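Local atomic coordinates of conserved hypothetical protein (Bacteroides thetaiotaomicron, PDB entry 2HQY), a protein that is of unknown function but binds coenzyme A and is probably an acyl- or aminoacyl-transferase related to the C-terminal domain of phosphatidylglycerol lysyltransferases. Residues Y246-I249 with N250-F253; Y123-R127 with S128-T132; K137-A140 with K141-H144. All coordinates share one frame; numbering follows the deposited sequence. Where two conformers were deposited one is given.

Contact 1: residues Y246-I249 with N250-F253; sequences YAMI and NYEF. With COA (coenzyme A), chain C.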
# COMPACT_ATOMS: atom_id res chain seq x y z
N TYR A 246 21.44 21.45 -3.73
CA TYR A 246 20.83 21.07 -2.44
C TYR A 246 20.79 22.26 -1.47
O TYR A 246 19.76 22.51 -0.82
CB TYR A 246 21.54 19.88 -1.79
CG TYR A 246 21.09 18.53 -2.32
CD1 TYR A 246 21.96 17.71 -3.05
CD2 TYR A 246 19.78 18.07 -2.09
CE1 TYR A 246 21.54 16.44 -3.53
CE2 TYR A 246 19.34 16.82 -2.57
CZ TYR A 246 20.22 16.01 -3.29
OH TYR A 246 19.80 14.78 -3.78
N ALA A 247 21.90 23.00 -1.38
CA ALA A 247 21.94 24.18 -0.49
C ALA A 247 20.90 25.24 -0.90
O ALA A 247 20.19 25.79 -0.04
CB ALA A 247 23.36 24.82 -0.44
N MET A 248 20.84 25.55 -2.20
CA MET A 248 19.95 26.62 -2.66
C MET A 248 18.46 26.26 -2.49
O MET A 248 17.66 27.12 -2.06
CB MET A 248 20.22 27.02 -4.11
CG MET A 248 19.27 28.17 -4.57
SD MET A 248 19.45 29.66 -3.47
CE MET A 248 20.89 30.00 -4.21
N ILE A 249 18.08 25.02 -2.80
CA ILE A 249 16.66 24.64 -2.68
C ILE A 249 16.20 24.61 -1.22
O ILE A 249 15.08 25.02 -0.91
CB ILE A 249 16.26 23.36 -3.45
CG1 ILE A 249 14.72 23.36 -3.60
CG2 ILE A 249 16.82 22.07 -2.79
CD1 ILE A 249 14.20 22.66 -4.77
N ASN A 250 17.09 24.15 -0.35
CA ASN A 250 16.87 24.16 1.10
C ASN A 250 16.57 25.60 1.57
O ASN A 250 15.53 25.85 2.18
CB ASN A 250 18.13 23.57 1.76
CG ASN A 250 18.06 23.52 3.28
OD1 ASN A 250 17.41 24.33 3.95
ND2 ASN A 250 18.80 22.54 3.84
N TYR A 251 17.46 26.54 1.23
CA TYR A 251 17.32 27.95 1.55
C TYR A 251 16.04 28.59 0.96
O TYR A 251 15.31 29.26 1.68
CB TYR A 251 18.55 28.70 1.07
CG TYR A 251 18.50 30.18 1.34
CD1 TYR A 251 18.79 30.68 2.61
CD2 TYR A 251 18.12 31.07 0.34
CE1 TYR A 251 18.74 32.06 2.85
CE2 TYR A 251 18.07 32.46 0.57
CZ TYR A 251 18.36 32.93 1.83
OH TYR A 251 18.30 34.30 2.05
N GLU A 252 15.78 28.39 -0.33
CA GLU A 252 14.59 29.02 -0.93
C GLU A 252 13.31 28.49 -0.28
O GLU A 252 12.41 29.26 0.05
CB GLU A 252 14.55 28.81 -2.45
CG GLU A 252 15.60 29.66 -3.21
CD GLU A 252 15.06 31.00 -3.66
OE1 GLU A 252 13.91 31.35 -3.30
OE2 GLU A 252 15.81 31.73 -4.37
N PHE A 253 13.22 27.18 -0.09
CA PHE A 253 11.99 26.62 0.45
C PHE A 253 11.82 26.99 1.93
O PHE A 253 10.69 27.25 2.35
CB PHE A 253 11.93 25.11 0.21
CG PHE A 253 10.62 24.47 0.65
CD1 PHE A 253 9.41 24.91 0.13
CD2 PHE A 253 10.62 23.45 1.58
CE1 PHE A 253 8.20 24.32 0.52
CE2 PHE A 253 9.42 22.85 2.00
CZ PHE A 253 8.21 23.29 1.45
N1A COA C . 16.44 7.79 1.27
C2A COA C . 16.67 8.90 0.54
N3A COA C . 17.88 9.15 0.01
C4A COA C . 18.91 8.27 0.21
C5A COA C . 18.70 7.12 0.96
C6A COA C . 17.43 6.88 1.49
N6A COA C . 17.14 5.78 2.23
N7A COA C . 19.89 6.46 0.98
C8A COA C . 20.79 7.17 0.27
N9A COA C . 20.20 8.29 -0.18
C1B COA C . 20.79 9.33 -1.06
C2B COA C . 21.85 10.30 -0.55
O2B COA C . 21.25 11.47 -0.01
C3B COA C . 22.55 10.65 -1.86
O3B COA C . 21.81 11.64 -2.59
P3B COA C . 22.55 12.59 -3.66
O7A COA C . 23.28 13.60 -2.76
O8A COA C . 21.43 13.14 -4.53
O9A COA C . 23.52 11.72 -4.44
C4B COA C . 22.50 9.37 -2.69
O4B COA C . 21.37 8.65 -2.19
C5B COA C . 23.79 8.55 -2.57
O5B COA C . 24.46 8.91 -1.35
P1A COA C . 25.21 7.89 -0.34
O1A COA C . 25.30 8.57 1.01
O2A COA C . 24.62 6.49 -0.42
O3A COA C . 26.70 7.89 -0.98
O4A COA C . 28.37 7.53 -2.85
O5A COA C . 26.07 6.28 -2.88
O HOH W 1 20.05 20.66 1.78
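Met248 and Glu252, one helical turn apart, run side by side and point the same way, with Met248 SD 3.9 Å from Glu252 CG. In the backbone between them, Glu252 N donates to Met248 O at 2.9 Å, one of four successive i to i+4 bonds that start with Asn250 N on Tyr246 O. The hydroxyl of Tyr155 holds the carboxylate of Glu252.

Tyr246 runs outward: its CB leaves the helix with CG anti to the carbonyl carbon (chi1 -83°), and the ring carries on toward the 3'-phosphate of coenzyme A. Tyr246 CE1 comes within 3.4 Å of phosphate oxygen O7A, and CZ, like CE1, within 3.4 Å of O8A. At the tip, OH is modelled as donating to O8A, in the ring plane at its edge, but their separation of 2.4 Å is shorter than a normal hydrogen bond and doubtful. Ala238 N makes a weak hydrogen bond with that hydroxyl. A water accepts from Asn250 ND2 at 3.1 Å and gives a weak bond to Tyr246 O.

Helix 245-256 joins strand 230-238 to strand 263-265, a beta-alpha-beta crossover of the acetyltransferase-like fold, and its first turn supplies a tyrosine to the coenzyme A site.

Contact 2: residues Y123-R127 with S128-T132; sequences YIYLR and SDLAT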
# COMPACT_ATOMS: atom_id res chain seq x y z
N TYR A 123 16.21 15.05 12.85
CA TYR A 123 16.97 16.28 12.95
C TYR A 123 15.99 17.46 12.92
O TYR A 123 15.23 17.63 11.96
CB TYR A 123 17.93 16.37 11.76
CG TYR A 123 19.13 15.49 11.89
CD1 TYR A 123 20.36 16.02 12.28
CD2 TYR A 123 19.03 14.11 11.66
CE1 TYR A 123 21.48 15.22 12.42
CE2 TYR A 123 20.13 13.28 11.79
CZ TYR A 123 21.36 13.85 12.18
OH TYR A 123 22.45 13.04 12.33
N ILE A 124 16.04 18.27 13.98
CA ILE A 124 15.17 19.45 14.13
C ILE A 124 16.01 20.74 14.16
O ILE A 124 17.02 20.83 14.86
CB ILE A 124 14.24 19.29 15.38
CG1 ILE A 124 13.35 18.04 15.17
CG2 ILE A 124 13.43 20.59 15.65
CD1 ILE A 124 12.09 17.98 15.99
N TYR A 125 15.61 21.69 13.34
CA TYR A 125 16.33 22.96 13.13
C TYR A 125 15.38 24.13 13.39
O TYR A 125 14.16 23.97 13.33
CB TYR A 125 16.78 23.03 11.67
CG TYR A 125 17.63 21.86 11.22
CD1 TYR A 125 19.03 21.90 11.33
CD2 TYR A 125 17.03 20.73 10.67
CE1 TYR A 125 19.80 20.82 10.89
CE2 TYR A 125 17.78 19.65 10.25
CZ TYR A 125 19.14 19.70 10.35
OH TYR A 125 19.82 18.62 9.88
N LEU A 126 15.94 25.29 13.69
CA LEU A 126 15.15 26.53 13.74
C LEU A 126 14.90 26.98 12.31
O LEU A 126 15.83 27.07 11.51
CB LEU A 126 15.90 27.64 14.46
CG LEU A 126 16.15 27.42 15.97
CD1 LEU A 126 17.06 28.49 16.58
CD2 LEU A 126 14.81 27.31 16.72
N ARG A 127 13.65 27.28 11.99
CA ARG A 127 13.33 27.87 10.68
C ARG A 127 14.13 29.15 10.46
O ARG A 127 14.61 29.40 9.36
CB ARG A 127 11.82 28.15 10.57
CG ARG A 127 11.34 28.53 9.16
CD ARG A 127 10.15 29.50 9.22
NE ARG A 127 10.67 30.84 9.33
CZ ARG A 127 10.87 31.67 8.30
NH1 ARG A 127 10.55 31.32 7.05
NH2 ARG A 127 11.37 32.86 8.53
N SER A 128 14.26 29.96 11.51
CA SER A 128 15.09 31.16 11.49
C SER A 128 16.54 30.92 11.04
O SER A 128 17.07 31.72 10.26
CB SER A 128 14.99 31.94 12.82
OG SER A 128 15.43 31.19 13.93
N ASP A 129 17.16 29.82 11.48
CA ASP A 129 18.52 29.48 11.04
C ASP A 129 18.57 29.12 9.55
O ASP A 129 19.37 29.65 8.79
CB ASP A 129 19.06 28.30 11.85
CG ASP A 129 19.47 28.69 13.27
OD1 ASP A 129 19.74 29.89 13.54
OD2 ASP A 129 19.53 27.77 14.12
N LEU A 130 17.69 28.20 9.15
CA LEU A 130 17.71 27.69 7.77
C LEU A 130 17.27 28.76 6.75
O LEU A 130 17.74 28.74 5.61
CB LEU A 130 16.87 26.41 7.66
CG LEU A 130 17.36 25.23 8.52
CD1 LEU A 130 16.55 23.94 8.21
CD2 LEU A 130 18.86 24.96 8.34
N ALA A 131 16.40 29.69 7.17
CA ALA A 131 15.89 30.74 6.25
C ALA A 131 16.88 31.90 6.08
O ALA A 131 16.81 32.65 5.10
CB ALA A 131 14.54 31.26 6.73
N THR A 132 17.74 32.10 7.08
CA THR A 132 18.65 33.27 7.06
C THR A 132 20.13 32.87 6.91
O THR A 132 20.94 33.66 6.42
CB THR A 132 18.51 34.14 8.34
OG1 THR A 132 18.98 33.38 9.46
CG2 THR A 132 17.09 34.55 8.59
O HOH W 2 18.94 25.10 13.66
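A strand-to-helix junction, where strand 122-126 ends and helix 127-132 begins, brings Leu126 at the N-cap position against the first turn of the helix. The axes of strand 123-126 and helix 128-132 pass 6.6 Å apart at 69°, so the chain changes direction here. Leu126 O accepts from Leu130 N at 3.2 Å in a nearly straight bond (169°), while Asp129 N adds a weak one to the same oxygen. The side chain of Asp129 folds back across Leu126, its OD2 3.6 Å from Leu126 CD1. A water bridges the two residues, giving a hydrogen bond to Asp129 OD2 and taking one from Leu126 N at 3.0 Å, which ties the carboxylate to the last strand residue.

On the buried side Leu130 reaches back to the strand, its CD1 3.6 Å from Tyr125 CB and obliquely placed against the ring. Arg127 leaves with CG anti to the backbone N (chi1 -170°), and bends at chi2 and chi3 bring its guanidinium round so that one face lies on Ala131 CB, 4.0 Å from CZ and offset toward the rim. Arg127 O takes the bond from Ala131 N at 2.8 Å. NH1 reaches Ile257 O through a weak hydrogen bond, and NH2 makes a long, weak ion pair with Glu259. Replacing Arg127 with an alanine would probably uncover the methyl of Ala131 and leave Ile257 O and Glu259 without these partners.

Strand 122-126 runs antiparallel to strands 263-265 and 286-295. Leu130 and Arg127 both touch Ile264 of the former, and Tyr125 OH hydrogen-bonds to Lys279 O in helix 273-281, while Ala131 O receives Asn255 ND2 from helix 245-256.

Contact 3: residues K137-A140 with K141-H144; sequences KFQA and KRNH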
# COMPACT_ATOMS: atom_id res chain seq x y z
N LYS A 137 28.43 29.99 12.60
CA LYS A 137 28.22 28.56 12.35
C LYS A 137 27.60 28.22 10.99
O LYS A 137 27.67 27.07 10.55
CB LYS A 137 27.43 27.89 13.49
CG LYS A 137 26.01 28.37 13.68
CD LYS A 137 25.37 27.55 14.78
CE LYS A 137 24.33 28.36 15.54
NZ LYS A 137 23.73 27.53 16.63
N PHE A 138 27.02 29.22 10.33
CA PHE A 138 26.45 29.03 8.99
C PHE A 138 27.27 29.66 7.87
O PHE A 138 26.77 29.79 6.75
CB PHE A 138 25.00 29.51 8.95
CG PHE A 138 24.04 28.64 9.71
CD1 PHE A 138 23.65 27.40 9.21
CD2 PHE A 138 23.56 29.04 10.94
CE1 PHE A 138 22.77 26.58 9.92
CE2 PHE A 138 22.70 28.23 11.68
CZ PHE A 138 22.30 27.00 11.17
N GLN A 139 28.52 30.05 8.16
CA GLN A 139 29.37 30.66 7.15
C GLN A 139 29.60 29.79 5.91
O GLN A 139 29.49 30.30 4.78
CB GLN A 139 30.71 31.12 7.72
CG GLN A 139 31.47 32.01 6.74
CD GLN A 139 32.30 33.05 7.43
OE1 GLN A 139 33.17 32.73 8.24
NE2 GLN A 139 32.03 34.32 7.12
N ALA A 140 29.91 28.51 6.09
CA ALA A 140 30.05 27.58 4.96
C ALA A 140 28.77 27.47 4.13
O ALA A 140 28.83 27.38 2.89
CB ALA A 140 30.48 26.19 5.44
N LYS A 141 27.62 27.48 4.80
CA LYS A 141 26.33 27.38 4.09
C LYS A 141 26.07 28.62 3.24
O LYS A 141 25.62 28.51 2.11
CB LYS A 141 25.17 27.09 5.05
CG LYS A 141 25.31 25.78 5.84
CD LYS A 141 25.47 24.59 4.92
CE LYS A 141 25.55 23.30 5.70
NZ LYS A 141 25.92 22.17 4.82
N ARG A 142 26.39 29.80 3.79
CA ARG A 142 26.30 31.06 3.05
C ARG A 142 27.23 31.04 1.84
O ARG A 142 26.86 31.50 0.76
CB ARG A 142 26.63 32.25 3.94
CG ARG A 142 25.57 32.56 4.97
CD ARG A 142 25.62 34.01 5.49
NE ARG A 142 26.92 34.38 6.08
CZ ARG A 142 27.38 33.98 7.27
NH1 ARG A 142 26.66 33.17 8.04
NH2 ARG A 142 28.57 34.38 7.68
N ASN A 143 28.43 30.50 2.03
CA ASN A 143 29.39 30.36 0.94
C ASN A 143 28.85 29.53 -0.24
O ASN A 143 29.07 29.89 -1.40
CB ASN A 143 30.71 29.77 1.45
CG ASN A 143 31.47 30.73 2.38
OD1 ASN A 143 31.13 31.91 2.50
ND2 ASN A 143 32.49 30.21 3.04
N HIS A 144 28.17 28.41 0.07
CA HIS A 144 27.59 27.54 -0.97
C HIS A 144 26.50 28.28 -1.75
O HIS A 144 26.41 28.14 -2.97
CB HIS A 144 26.99 26.24 -0.42
CG HIS A 144 27.89 25.47 0.49
ND1 HIS A 144 29.26 25.61 0.46
CD2 HIS A 144 27.62 24.55 1.46
CE1 HIS A 144 29.80 24.81 1.37
NE2 HIS A 144 28.83 24.16 1.99
O HOH W 3 28.25 26.47 7.72
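Arg142 folds back over the first turn of its helix and lays one face of its guanidinium against Gln139, with CA 3.5 Å above the plane and offset toward the rim. The fold comes from CG standing anti to the carbonyl carbon (chi1 -71°) and from a bend at chi3. The two side chains cross, their amide and guanidinium planes 50° apart, and Gln139 NE2 sits 3.5 Å from Arg142 NH2 as a packing neighbour. The charged end is gripped elsewhere: NH1 donates to the carbonyl oxygens of Leu133 and Gly135, in the loop that leads into the helix.

Phe138, at the N-cap position, gives its carbonyl to Arg142 N, 3.0 Å from O to N. Phe138 CD1 lies 4.1 Å from Lys141 CG, which comes to the ring at its edge. Beyond that point the lysine leads away to Ser281 OG and a cation-pi contact with Tyr282. A water sits across the same turn, donating to Lys137 O and accepting from Lys141 N at 3.2 Å.

One turn on, Ala140 O lies over one face of the His144 ring, 3.0 Å from its plane and over its centre. The same oxygen takes the backbone bond from His144 N at 3.1 Å, and the imidazole nitrogens make no hydrogen bond with it.

The chemistry is that of a largely surface helix start: backbone bonds close the turn, while two basic side chains send their charges to partners outside it. Arg142 thus joins the helix to the preceding loop, and Lys141 joins it to the end of helix 273-281 and the loop beyond.

How the contacts relate
Contact 1 lies within helix 245-256 and contact 3 covers the start of helix 139-151, whereas contact 2 spans the turn from a strand into a helix. Contacts 1 and 2 are partly buried, with four buried residues apiece; contact 3 is at the surface, with Phe138 alone buried. Polar ends differ accordingly: contact 1 turns a hydroxyl to the 3'-phosphate of coenzyme A and a carboxylate to Tyr155, contact 2 keeps a carboxylate and a water beside the helix start, and contact 3 sends its basic groups to the preceding loop and to the end of helix 273-281 with the loop after it. All three touch pairwise, through Tyr251-Ala131, Ala247-His144 and Asp129-Phe138 packing.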